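Local coordinates for protein glucuronoarabinoxylan endo-1,4-beta-xylanase (Clostridium papyrosolvens, PDB 4FMV) that cleaves internal beta-1,4 linkages of xylan as a family 30 glycoside hydrolase, of which this is the catalytic part, without its predicted carbohydrate-binding and dockerin modules, at residues A[43-48]-A[80-85]; A[138-143]-A[171-176]; A[197-202]-A[224-229]; A[203-208]-A[230-235]. One frame throughout, in Å; residues are numbered along the deposited sequence.

Contact 1 of 4, residues A[43-48]-A[80-85]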
loop_
_atom_site.group_PDB
_atom_site.type_symbol
_atom_site.label_atom_id
_atom_site.label_comp_id
_atom_site.label_asym_id
_atom_site.label_seq_id
_atom_site.Cartn_x
_atom_site.Cartn_y
_atom_site.Cartn_z
ATOM N N TYR A 43 5.184 -9.968 3.105
ATOM C CA TYR A 43 4.831 -8.540 3.064
ATOM C C TYR A 43 6.105 -7.693 3.153
ATOM O O TYR A 43 6.991 -7.939 3.992
ATOM C CB TYR A 43 3.902 -8.125 4.192
ATOM C CG TYR A 43 2.500 -8.647 4.118
ATOM C CD1 TYR A 43 2.144 -9.633 3.214
ATOM C CD2 TYR A 43 1.516 -8.128 4.951
ATOM C CE1 TYR A 43 0.833 -10.128 3.178
ATOM C CE2 TYR A 43 0.230 -8.619 4.923
ATOM C CZ TYR A 43 -0.112 -9.603 4.033
ATOM O OH TYR A 43 -1.418 -10.079 4.022
ATOM N N SER A 44 6.237 -6.774 2.201
ATOM C CA SER A 44 7.406 -5.904 2.083
ATOM C C SER A 44 7.263 -4.446 2.590
ATOM O O SER A 44 8.176 -3.648 2.424
ATOM C CB SER A 44 7.894 -5.954 0.640
ATOM O OG SER A 44 6.790 -5.673 -0.199
ATOM N N ILE A 45 6.102 -4.082 3.132
ATOM C CA ILE A 45 5.894 -2.733 3.647
ATOM C C ILE A 45 5.029 -2.789 4.911
ATOM O O ILE A 45 4.038 -3.519 4.955
ATOM C CB ILE A 45 5.190 -1.801 2.612
ATOM C CG1 ILE A 45 5.925 -1.803 1.272
ATOM C CG2 ILE A 45 5.063 -0.369 3.165
ATOM C CD1 ILE A 45 5.211 -0.973 0.170
ATOM N N LEU A 46 5.412 -2.015 5.923
ATOM C CA LEU A 46 4.617 -1.838 7.139
ATOM C C LEU A 46 4.333 -0.364 7.366
ATOM O O LEU A 46 5.233 0.479 7.268
ATOM C CB LEU A 46 5.368 -2.388 8.373
ATOM C CG LEU A 46 4.645 -2.185 9.709
ATOM C CD1 LEU A 46 3.305 -2.967 9.790
ATOM C CD2 LEU A 46 5.539 -2.592 10.854
ATOM N N ARG A 47 3.079 -0.059 7.681
ATOM C CA ARG A 47 2.648 1.296 8.005
ATOM C C ARG A 47 2.395 1.422 9.507
ATOM O O ARG A 47 1.518 0.743 10.053
ATOM C CB ARG A 47 1.343 1.630 7.242
ATOM C CG ARG A 47 0.793 3.037 7.482
ATOM C CD ARG A 47 -0.554 3.216 6.779
ATOM N NE ARG A 47 -1.064 4.599 6.865
ATOM C CZ ARG A 47 -2.339 4.915 7.070
ATOM N NH1 ARG A 47 -3.222 3.947 7.219
ATOM N NH2 ARG A 47 -2.735 6.202 7.087
ATOM N N LEU A 48 3.124 2.340 10.146
ATOM C CA LEU A 48 2.959 2.697 11.556
ATOM C C LEU A 48 2.005 3.885 11.705
ATOM O O LEU A 48 1.869 4.709 10.794
ATOM C CB LEU A 48 4.298 3.101 12.175
ATOM C CG LEU A 48 5.534 2.256 11.885
ATOM C CD1 LEU A 48 6.760 2.951 12.462
ATOM C CD2 LEU A 48 5.358 0.857 12.469
ATOM N N GLY A 80 12.909 -7.738 5.944
ATOM C CA GLY A 80 13.174 -7.046 4.698
ATOM C C GLY A 80 12.114 -6.041 4.250
ATOM O O GLY A 80 12.197 -5.515 3.137
ATOM N N ALA A 81 11.116 -5.767 5.084
ATOM C CA ALA A 81 10.111 -4.751 4.717
ATOM C C ALA A 81 10.629 -3.349 4.950
ATOM O O ALA A 81 11.488 -3.138 5.810
ATOM C CB ALA A 81 8.810 -4.945 5.502
ATOM N N ILE A 82 10.098 -2.374 4.211
ATOM C CA ILE A 82 10.389 -0.997 4.559
ATOM C C ILE A 82 9.266 -0.557 5.480
ATOM O O ILE A 82 8.253 -1.252 5.594
ATOM C CB ILE A 82 10.411 -0.083 3.311
ATOM C CG1 ILE A 82 9.064 -0.136 2.583
ATOM C CG2 ILE A 82 11.578 -0.463 2.385
ATOM C CD1 ILE A 82 9.006 0.705 1.301
ATOM N N VAL A 83 9.387 0.639 6.043
ATOM C CA VAL A 83 8.449 1.093 7.074
ATOM C C VAL A 83 8.140 2.554 6.859
ATOM O O VAL A 83 9.055 3.354 6.663
ATOM C CB VAL A 83 9.060 0.950 8.513
ATOM C CG1 VAL A 83 8.047 1.341 9.563
ATOM C CG2 VAL A 83 9.569 -0.456 8.756
ATOM N N PHE A 84 6.863 2.911 6.892
ATOM C CA PHE A 84 6.487 4.323 6.882
ATOM C C PHE A 84 5.482 4.605 7.983
ATOM O O PHE A 84 4.977 3.671 8.609
ATOM C CB PHE A 84 5.991 4.798 5.510
ATOM C CG PHE A 84 4.594 4.320 5.139
ATOM C CD1 PHE A 84 4.378 3.016 4.701
ATOM C CD2 PHE A 84 3.520 5.195 5.161
ATOM C CE1 PHE A 84 3.112 2.594 4.315
ATOM C CE2 PHE A 84 2.250 4.792 4.765
ATOM C CZ PHE A 84 2.042 3.480 4.350
ATOM N N ALA A 85 5.233 5.887 8.249
ATOM C CA ALA A 85 4.389 6.303 9.372
ATOM C C ALA A 85 3.414 7.399 8.966
ATOM O O ALA A 85 3.804 8.319 8.231
ATOM C CB ALA A 85 5.271 6.793 10.537
#

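Contact 2 of 4, residues A[138-143]-A[171-176]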
loop_
_atom_site.group_PDB
_atom_site.type_symbol
_atom_site.label_atom_id
_atom_site.label_comp_id
_atom_site.label_asym_id
_atom_site.label_seq_id
_atom_site.Cartn_x
_atom_site.Cartn_y
_atom_site.Cartn_z
ATOM N N ILE A 138 7.528 9.505 5.794
ATOM C CA ILE A 138 6.611 9.930 6.832
ATOM C C ILE A 138 5.547 10.845 6.221
ATOM O O ILE A 138 5.874 11.679 5.375
ATOM C CB ILE A 138 7.366 10.621 7.996
ATOM C CG1 ILE A 138 6.447 10.759 9.227
ATOM C CG2 ILE A 138 7.973 11.976 7.535
ATOM C CD1 ILE A 138 7.232 10.998 10.546
ATOM N N SER A 139 4.290 10.651 6.638
ATOM C CA SER A 139 3.134 11.309 6.043
ATOM C C SER A 139 2.744 12.541 6.846
ATOM O O SER A 139 2.859 12.542 8.068
ATOM C CB SER A 139 1.949 10.325 5.938
ATOM O OG SER A 139 0.788 10.898 5.335
ATOM N N VAL A 140 2.308 13.591 6.150
ATOM C CA VAL A 140 1.883 14.830 6.794
ATOM C C VAL A 140 0.575 14.595 7.560
ATOM O O VAL A 140 0.433 15.013 8.706
ATOM C CB VAL A 140 1.693 15.992 5.761
ATOM C CG1 VAL A 140 1.162 17.276 6.439
ATOM C CG2 VAL A 140 2.997 16.265 5.003
ATOM N N GLN A 141 -0.414 13.998 6.907
ATOM C CA GLN A 141 -1.680 13.736 7.579
ATOM C C GLN A 141 -2.424 12.538 6.975
ATOM O O GLN A 141 -2.555 12.442 5.745
ATOM C CB GLN A 141 -2.573 15.008 7.454
ATOM C CG GLN A 141 -4.032 14.829 7.986
ATOM C CD GLN A 141 -4.124 14.689 9.502
ATOM O OE1 GLN A 141 -3.546 15.491 10.236
ATOM N NE2 GLN A 141 -4.872 13.663 9.984
ATOM N N ASN A 142 -3.020 11.707 7.822
ATOM C CA ASN A 142 -4.005 10.730 7.369
ATOM C C ASN A 142 -5.361 11.386 7.052
ATOM O O ASN A 142 -5.937 12.061 7.909
ATOM C CB ASN A 142 -4.249 9.687 8.454
ATOM C CG ASN A 142 -5.243 8.637 8.014
ATOM O OD1 ASN A 142 -4.929 7.826 7.141
ATOM N ND2 ASN A 142 -6.459 8.658 8.584
ATOM N N GLU A 143 -5.881 11.150 5.852
ATOM C CA GLU A 143 -7.221 11.621 5.455
ATOM C C GLU A 143 -7.563 13.020 5.950
ATOM O O GLU A 143 -8.540 13.201 6.686
ATOM C CB GLU A 143 -8.300 10.616 5.884
ATOM C CG GLU A 143 -8.029 9.220 5.302
ATOM C CD GLU A 143 -9.161 8.247 5.498
ATOM O OE1 GLU A 143 -10.189 8.635 6.065
ATOM O OE2 GLU A 143 -9.013 7.081 5.084
ATOM N N CYS A 171 13.353 12.956 6.224
ATOM C CA CYS A 171 12.969 11.680 5.646
ATOM C C CYS A 171 12.209 11.940 4.334
ATOM O O CYS A 171 11.923 13.100 4.002
ATOM C CB CYS A 171 12.059 11.016 6.700
ATOM S SG CYS A 171 11.377 9.445 6.359
ATOM N N ARG A 172 11.840 10.893 3.598
ATOM C CA ARG A 172 10.942 11.117 2.458
ATOM C C ARG A 172 9.587 11.584 3.009
ATOM O O ARG A 172 9.154 11.141 4.080
ATOM C CB ARG A 172 10.735 9.853 1.619
ATOM C CG ARG A 172 11.986 9.320 0.860
ATOM C CD ARG A 172 11.564 8.109 -0.001
ATOM N NE ARG A 172 12.679 7.430 -0.662
ATOM C CZ ARG A 172 13.536 6.647 -0.020
ATOM N NH1 ARG A 172 13.400 6.476 1.296
ATOM N NH2 ARG A 172 14.523 6.046 -0.679
ATOM N N VAL A 173 8.926 12.470 2.278
ATOM C CA VAL A 173 7.626 12.985 2.687
ATOM C C VAL A 173 6.495 12.374 1.854
ATOM O O VAL A 173 6.552 12.353 0.617
ATOM C CB VAL A 173 7.578 14.527 2.568
ATOM C CG1 VAL A 173 6.144 15.053 2.780
ATOM C CG2 VAL A 173 8.556 15.169 3.558
ATOM N N MET A 174 5.468 11.885 2.541
ATOM C CA MET A 174 4.294 11.353 1.886
ATOM C C MET A 174 3.141 12.326 2.075
ATOM O O MET A 174 2.953 12.862 3.155
ATOM C CB MET A 174 3.916 10.005 2.512
ATOM C CG MET A 174 2.539 9.489 2.111
ATOM S SD MET A 174 2.167 7.870 2.888
ATOM C CE MET A 174 3.292 6.776 2.006
ATOM N N ALA A 175 2.358 12.540 1.027
ATOM C CA ALA A 175 1.119 13.282 1.175
ATOM C C ALA A 175 0.209 13.005 -0.006
ATOM O O ALA A 175 0.691 12.540 -1.041
ATOM C CB ALA A 175 1.457 14.764 1.186
ATOM N N PRO A 176 -1.034 13.499 0.054
ATOM C CA PRO A 176 -1.962 13.878 1.138
ATOM C C PRO A 176 -2.696 12.751 1.877
ATOM O O PRO A 176 -3.367 13.069 2.846
ATOM C CB PRO A 176 -2.913 14.867 0.452
ATOM C CG PRO A 176 -3.034 14.323 -0.900
ATOM C CD PRO A 176 -1.648 13.782 -1.260
#

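Contact 3 of 4, residues A[197-202]-A[224-229]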
loop_
_atom_site.group_PDB
_atom_site.type_symbol
_atom_site.label_atom_id
_atom_site.label_comp_id
_atom_site.label_asym_id
_atom_site.label_seq_id
_atom_site.Cartn_x
_atom_site.Cartn_y
_atom_site.Cartn_z
ATOM N N ASP A 197 8.739 19.253 -5.185
ATOM C CA ASP A 197 10.099 18.916 -4.765
ATOM C C ASP A 197 10.109 18.302 -3.377
ATOM O O ASP A 197 10.925 17.412 -3.070
ATOM C CB ASP A 197 10.985 20.160 -4.740
ATOM C CG ASP A 197 11.756 20.346 -6.018
ATOM O OD1 ASP A 197 11.874 19.363 -6.779
ATOM O OD2 ASP A 197 12.247 21.468 -6.265
ATOM N N ASN A 198 9.222 18.811 -2.525
ATOM C CA ASN A 198 9.161 18.366 -1.141
ATOM C C ASN A 198 8.318 17.104 -0.935
ATOM O O ASN A 198 8.270 16.582 0.167
ATOM C CB ASN A 198 8.689 19.503 -0.221
ATOM C CG ASN A 198 9.729 20.589 -0.075
ATOM O OD1 ASN A 198 10.914 20.367 -0.360
ATOM N ND2 ASN A 198 9.300 21.777 0.356
ATOM N N MET A 199 7.664 16.632 -2.002
ATOM C CA MET A 199 6.898 15.384 -1.986
ATOM C C MET A 199 7.659 14.244 -2.635
ATOM O O MET A 199 8.065 14.350 -3.785
ATOM C CB MET A 199 5.582 15.534 -2.737
ATOM C CG MET A 199 4.724 14.286 -2.658
ATOM S SD MET A 199 3.434 14.222 -3.919
ATOM C CE MET A 199 4.404 13.597 -5.296
ATOM N N ASP A 200 7.969 13.220 -1.852
ATOM C CA ASP A 200 8.470 11.947 -2.364
ATOM C C ASP A 200 7.476 10.867 -2.780
ATOM O O ASP A 200 7.676 10.187 -3.789
ATOM C CB ASP A 200 9.549 11.430 -1.428
ATOM C CG ASP A 200 10.573 12.501 -1.146
ATOM O OD1 ASP A 200 11.430 12.727 -2.025
ATOM O OD2 ASP A 200 10.481 13.146 -0.079
ATOM N N VAL A 201 6.433 10.681 -1.971
ATOM C CA VAL A 201 5.448 9.650 -2.248
ATOM C C VAL A 201 4.063 10.273 -2.204
ATOM O O VAL A 201 3.716 10.938 -1.227
ATOM C CB VAL A 201 5.543 8.468 -1.234
ATOM C CG1 VAL A 201 4.481 7.419 -1.519
ATOM C CG2 VAL A 201 6.954 7.828 -1.273
ATOM N N LEU A 202 3.278 10.075 -3.260
ATOM C CA LEU A 202 1.896 10.555 -3.232
ATOM C C LEU A 202 1.106 9.365 -2.695
ATOM O O LEU A 202 1.028 8.325 -3.361
ATOM C CB LEU A 202 1.427 10.925 -4.653
ATOM C CG LEU A 202 0.199 11.849 -4.764
ATOM C CD1 LEU A 202 0.003 12.365 -6.191
ATOM C CD2 LEU A 202 -1.025 11.131 -4.291
ATOM N N ALA A 224 8.288 12.168 -12.275
ATOM C CA ALA A 224 9.729 11.908 -12.267
ATOM C C ALA A 224 10.305 12.000 -10.843
ATOM O O ALA A 224 10.231 13.053 -10.193
ATOM C CB ALA A 224 10.446 12.887 -13.190
ATOM N N GLY A 225 10.940 10.924 -10.392
ATOM C CA GLY A 225 11.508 10.884 -9.054
ATOM C C GLY A 225 10.506 10.627 -7.935
ATOM O O GLY A 225 10.864 10.652 -6.753
ATOM N N LYS A 226 9.255 10.340 -8.290
ATOM C CA LYS A 226 8.179 10.222 -7.291
ATOM C C LYS A 226 7.599 8.817 -7.317
ATOM O O LYS A 226 7.837 8.055 -8.253
ATOM C CB LYS A 226 7.034 11.219 -7.556
ATOM C CG LYS A 226 7.461 12.677 -7.787
ATOM C CD LYS A 226 8.275 13.230 -6.639
ATOM C CE LYS A 226 8.992 14.529 -7.033
ATOM N NZ LYS A 226 9.825 15.073 -5.925
ATOM N N GLU A 227 6.838 8.497 -6.279
ATOM C CA GLU A 227 6.114 7.245 -6.204
ATOM C C GLU A 227 4.657 7.521 -5.846
ATOM O O GLU A 227 4.331 8.557 -5.279
ATOM C CB GLU A 227 6.750 6.314 -5.171
ATOM C CG GLU A 227 8.134 5.807 -5.551
ATOM C CD GLU A 227 8.298 4.319 -5.288
ATOM O OE1 GLU A 227 8.163 3.908 -4.120
ATOM O OE2 GLU A 227 8.554 3.569 -6.255
ATOM N N LEU A 228 3.795 6.577 -6.194
ATOM C CA LEU A 228 2.367 6.659 -5.953
ATOM C C LEU A 228 1.921 5.366 -5.259
ATOM O O LEU A 228 2.034 4.280 -5.843
ATOM C CB LEU A 228 1.652 6.815 -7.303
ATOM C CG LEU A 228 0.114 6.811 -7.334
ATOM C CD1 LEU A 228 -0.475 7.973 -6.531
ATOM C CD2 LEU A 228 -0.435 6.847 -8.778
ATOM N N TRP A 229 1.428 5.470 -4.020
ATOM C CA TRP A 229 1.050 4.285 -3.263
ATOM C C TRP A 229 -0.390 4.406 -2.802
ATOM O O TRP A 229 -0.813 5.474 -2.370
ATOM C CB TRP A 229 1.871 4.139 -1.982
ATOM C CG TRP A 229 3.346 4.068 -2.093
ATOM C CD1 TRP A 229 4.117 4.137 -3.223
ATOM C CD2 TRP A 229 4.244 3.928 -0.995
ATOM N NE1 TRP A 229 5.456 4.054 -2.880
ATOM C CE2 TRP A 229 5.552 3.915 -1.516
ATOM C CE3 TRP A 229 4.065 3.805 0.394
ATOM C CZ2 TRP A 229 6.681 3.797 -0.696
ATOM C CZ3 TRP A 229 5.181 3.691 1.200
ATOM C CH2 TRP A 229 6.468 3.676 0.657
HETATM O O HOH W 1 11.317 16.762 -7.669
HETATM O O HOH W 2 11.531 13.113 -4.857
#

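Contact 4 of 4, residues A[203-208]-A[230-235]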
loop_
_atom_site.group_PDB
_atom_site.type_symbol
_atom_site.label_atom_id
_atom_site.label_comp_id
_atom_site.label_asym_id
_atom_site.label_seq_id
_atom_site.Cartn_x
_atom_site.Cartn_y
_atom_site.Cartn_z
ATOM N N GLY A 203 0.621 9.481 -1.455
ATOM C CA GLY A 203 -0.244 8.473 -0.869
ATOM C C GLY A 203 -1.720 8.770 -1.056
ATOM O O GLY A 203 -2.139 9.915 -0.971
ATOM N N CYS A 204 -2.523 7.726 -1.191
ATOM C CA CYS A 204 -3.962 7.875 -1.338
ATOM C C CYS A 204 -4.669 6.671 -0.727
ATOM O O CYS A 204 -4.084 5.590 -0.618
ATOM C CB CYS A 204 -4.334 7.964 -2.818
ATOM S SG CYS A 204 -3.988 6.452 -3.769
ATOM N N HIS A 205 -5.932 6.855 -0.345
ATOM C CA HIS A 205 -6.763 5.741 0.096
ATOM C C HIS A 205 -7.901 5.523 -0.895
ATOM O O HIS A 205 -8.275 6.420 -1.648
ATOM C CB HIS A 205 -7.339 5.988 1.498
ATOM C CG HIS A 205 -6.296 6.218 2.545
ATOM N ND1 HIS A 205 -6.611 6.557 3.845
ATOM C CD2 HIS A 205 -4.947 6.170 2.485
ATOM C CE1 HIS A 205 -5.499 6.690 4.541
ATOM N NE2 HIS A 205 -4.470 6.466 3.735
ATOM N N PHE A 206 -8.382 4.286 -0.889
ATOM C CA PHE A 206 -9.423 3.708 -1.755
ATOM C C PHE A 206 -10.887 3.672 -1.271
ATOM O O PHE A 206 -11.633 2.762 -1.669
ATOM C CB PHE A 206 -9.004 2.418 -2.470
ATOM C CG PHE A 206 -8.100 2.636 -3.666
ATOM C CD1 PHE A 206 -7.657 3.917 -4.019
ATOM C CD2 PHE A 206 -7.707 1.547 -4.453
ATOM C CE1 PHE A 206 -6.822 4.113 -5.133
ATOM C CE2 PHE A 206 -6.870 1.727 -5.576
ATOM C CZ PHE A 206 -6.429 3.015 -5.913
ATOM N N TYR A 207 -11.273 4.469 -0.282
ATOM C CA TYR A 207 -12.603 4.238 0.214
ATOM C C TYR A 207 -13.563 5.019 -0.671
ATOM O O TYR A 207 -13.799 6.213 -0.478
ATOM C CB TYR A 207 -12.669 4.817 1.636
ATOM C CG TYR A 207 -11.777 4.059 2.599
ATOM C CD1 TYR A 207 -12.079 2.744 2.950
ATOM C CD2 TYR A 207 -10.639 4.634 3.127
ATOM C CE1 TYR A 207 -11.277 2.033 3.804
ATOM C CE2 TYR A 207 -9.818 3.913 3.983
ATOM C CZ TYR A 207 -10.146 2.624 4.316
ATOM O OH TYR A 207 -9.349 1.902 5.172
ATOM N N GLY A 208 -14.235 4.266 -1.547
ATOM C CA GLY A 208 -15.150 4.809 -2.539
ATOM C C GLY A 208 -14.564 5.264 -3.875
ATOM O O GLY A 208 -15.267 5.883 -4.676
ATOM N N MET A 230 -1.112 3.293 -2.822
ATOM C CA MET A 230 -2.403 3.251 -2.160
ATOM C C MET A 230 -2.060 2.777 -0.743
ATOM O O MET A 230 -1.635 1.637 -0.542
ATOM C CB MET A 230 -3.260 2.202 -2.850
ATOM C CG MET A 230 -4.741 2.323 -2.610
ATOM S SD MET A 230 -5.226 2.173 -0.893
ATOM C CE MET A 230 -4.696 0.487 -0.498
ATOM N N THR A 231 -2.184 3.683 0.224
ATOM C CA THR A 231 -1.692 3.433 1.584
ATOM C C THR A 231 -2.664 2.901 2.641
ATOM O O THR A 231 -2.244 2.589 3.758
ATOM C CB THR A 231 -1.036 4.719 2.141
ATOM O OG1 THR A 231 -2.013 5.768 2.197
ATOM C CG2 THR A 231 0.107 5.147 1.256
ATOM N N GLU A 232 -3.962 2.915 2.370
ATOM C CA GLU A 232 -4.911 2.247 3.267
ATOM C C GLU A 232 -6.167 1.771 2.560
ATOM O O GLU A 232 -6.835 2.565 1.880
ATOM C CB GLU A 232 -5.299 3.196 4.398
ATOM C CG GLU A 232 -5.990 2.507 5.596
ATOM C CD GLU A 232 -6.739 3.500 6.436
ATOM O OE1 GLU A 232 -6.114 4.467 6.901
ATOM O OE2 GLU A 232 -7.956 3.341 6.605
ATOM N N LYS A 233 -6.534 0.510 2.762
ATOM C CA LYS A 233 -7.858 0.022 2.392
ATOM C C LYS A 233 -8.132 -1.212 3.252
ATOM O O LYS A 233 -7.217 -1.997 3.536
ATOM C CB LYS A 233 -7.912 -0.298 0.885
ATOM C CG LYS A 233 -9.289 -0.779 0.358
ATOM C CD LYS A 233 -10.407 0.237 0.648
ATOM C CE LYS A 233 -11.758 -0.202 0.028
ATOM N NZ LYS A 233 -11.781 -0.090 -1.467
ATOM N N TYR A 234 -9.377 -1.435 3.631
ATOM C CA TYR A 234 -9.728 -2.738 4.186
ATOM C C TYR A 234 -10.966 -3.269 3.486
ATOM O O TYR A 234 -11.673 -2.523 2.774
ATOM C CB TYR A 234 -9.939 -2.668 5.711
ATOM C CG TYR A 234 -11.204 -1.939 6.086
ATOM C CD1 TYR A 234 -12.416 -2.627 6.178
ATOM C CD2 TYR A 234 -11.206 -0.567 6.312
ATOM C CE1 TYR A 234 -13.604 -1.974 6.494
ATOM C CE2 TYR A 234 -12.396 0.091 6.657
ATOM C CZ TYR A 234 -13.580 -0.621 6.738
ATOM O OH TYR A 234 -14.765 0.015 7.062
ATOM N N PHE A 235 -11.201 -4.568 3.656
ATOM C CA PHE A 235 -12.436 -5.199 3.223
ATOM C C PHE A 235 -13.008 -5.921 4.433
ATOM O O PHE A 235 -12.265 -6.427 5.291
ATOM C CB PHE A 235 -12.195 -6.143 2.036
ATOM C CG PHE A 235 -11.777 -5.420 0.782
ATOM C CD1 PHE A 235 -10.447 -5.084 0.573
ATOM C CD2 PHE A 235 -12.724 -5.041 -0.170
ATOM C CE1 PHE A 235 -10.059 -4.382 -0.564
ATOM C CE2 PHE A 235 -12.346 -4.362 -1.317
ATOM C CZ PHE A 235 -11.000 -4.027 -1.514
HETATM O O HOH W 3 -14.381 1.588 -2.951
#

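Contact 1 of 4, residues A[43-48]-A[80-85]
Arg-47 and Phe-84 meet because their first torsions take different wells. Phe-84 sets its CG between backbone N and carbonyl carbon (chi1 74°), which leans the ring back over the neighbouring strand, while Arg-47 holds CG anti to its N and runs extended to NE, across one face of that ring. Its CG stands 3.8 Å from the centroid of the Phe-84 ring, a CH-pi contact. At the ring's edge, near its plane, Ile-45 CG2 comes to 3.7 Å from Phe-84 CE1. Ile-45 and Ile-82 extend this surface side by side, CG1 to CG1 at 3.8 Å. The other face of the sheet carries Leu-48, whose CG presses on Val-83 CG1 at 3.5 Å; helices 31-40 and 67-78 cover this side. Parallel pairing fixes the register through four backbone bonds, the last of them, Leu-48 N to Phe-84 O at 2.8 Å, nearly straight. In this enzyme the guanidinium reaches from the second barrel strand to polar groups inside, Glu-232, Glu-177 and Asn-142, with Ser-86 gripping NE. Adjacent parallel strands with an apolar side turned to the helices are characteristic of the (beta/alpha)8 barrel.

Contact 2 of 4, residues A[138-143]-A[171-176]
Ser-139 and Met-174 form the inward-facing pair of this short parallel ladder. Met-174 sends its chain alongside the serine, and SD lies 3.9 Å from Ser-139 CB; a bend at chi3 (-70°) then turns the methyl away toward Phe-84. On the opposite face Val-140 CG2 crosses Val-173 CG1 obliquely at 4.0 Å, and helix 155-164 covers both valines with Met-162. Three backbone hydrogen bonds hold these groups in step, among them Met-174 N to Ile-138 O at 2.9 Å. After the last of them, from Val-140 N to Met-174 O, the ladder stops. Gln-141 O and Pro-176 O approach to 3.1 Å as two acceptors with no bond between them, beyond the end of the first strand at Ser-139, and where a cis peptide precedes Pro-176.

The outer shell positions the loop that follows. Gln-141 NE2 donates to Asn-142 O at 2.8 Å, the acceptor lying in the plane of the amide, and also reaches Trp-88 O, while OE1 takes the indole N-H of Trp-153; the amide is thus fixed at both ends. Ser-139 OG is bonded to Glu-177, and Glu-143 OE2 meets His-205 ND1. Trp-150 NE1 bonds the backbone O of Glu-143. Asn-142 and Glu-143, just past the fourth barrel strand, are consistent with the Asn-Glu pair that carries the acid/base glutamate in clan GH-A glycosidases such as family 30, at the carboxy-terminal mouth of the (beta/alpha)8 barrel.

Contact 3 of 4, residues A[197-202]-A[224-229]
Trp-229 offers one face of its indole to Val-201, whose CG1 sits almost squarely above the five-membered ring, 3.5 Å from its centroid and 6° off the normal. Val-201 reaches there with CG1 anti to its own N (chi1 179°). At the edge, Trp-229 NE1 donates within the ring plane to Glu-227 OE1 at 3.0 Å, meeting the carboxylate from above its plane; Arg-17 gives the same oxygen a salt bridge. Phe-84 meets the indole in an edge-to-face contact, and Met-174 also packs on it. Outward, Leu-202 CD2 and Leu-228 CD1 run side by side at 3.9 Å and meet Tyr-219 of helix 217-221.

Before the strands, Lys-226 bends at chi2 and carries its ammonium back to the end of helix 193-198. Four oxygens surround NZ, Met-199 O at 2.9 Å, Leu-196 O and two waters, so its three hydrogens must be shared among them. One water links it to Asp-197 OD1, the other to Asp-200 OD1 and Gly-225 O, so both acids probably steady the lysine's charge without touching it. Backbone bonds such as Leu-202 N to Glu-227 O, 2.7 Å, zip up the parallel strands, the sixth and seventh of the barrel, in a beta-alpha-beta unit of the TIM-barrel fold.

Contact 4 of 4, residues A[203-208]-A[230-235]
His-205 and Phe-206 each receive a CH-pi contact from the strand beside them. Glu-232 CB lies over the centre of the His-205 imidazole, 3.4 Å from its centroid, and Met-230 CG covers the Phe-206 ring in the same manner at 3.4 Å. The bend at chi2 (-61°) keeps Met-230 SD above that face as well, 4.5 Å from the centroid, a Met-aromatic contact. Tyr-207 and Tyr-234 touch obliquely through CE1 and CD2, 3.6 Å apart.

Among the polar contacts, Tyr-207 OH donates to Glu-232 OE2; the 2.5 Å between them is very short and doubtful in its exact length. The other oxygen, OE1, is the one turned to Arg-47. Such a glutamate, at the end of the seventh barrel strand, occupies the place where clan GH-A enzymes have their nucleophile. With ND1 engaged by Glu-143, the His-205 ring is also fixed by Glu-177 at NE2, and Thr-231 OG1, at the ring's edge, is bonded to Glu-177 too.

Two backbone carbonyls also take bonds. Thr-231 N reaches Cys-204 O at 2.8 Å, and Lys-233 NZ meets Phe-206 O at 2.9 Å from above the carbonyl plane, with Glu-249 as its salt-bridge partner.

Overall arrangement
From the N terminus, contact 1 joins barrel strands 45-49 and 82-86 and closes the loop that contains helix 67-78. Contact 2 follows in series, joining strands 137-139 and 172-178, and closes the loop that holds helix 155-164; its first strand pairs with 82-86, so the two contacts share a continuous sheet. Strand 201-205 then lines up beside 172-178. Contacts 3 and 4 use this strand and 227-232 together, both closing the loop with helix 217-221, and their segments alternate along the chain: contact 3 holds the starts of the strands and contact 4 their ends, the centres about 17 Å apart. Contacts 1, 2 and 4 meet inside the barrel through charged and polar ends.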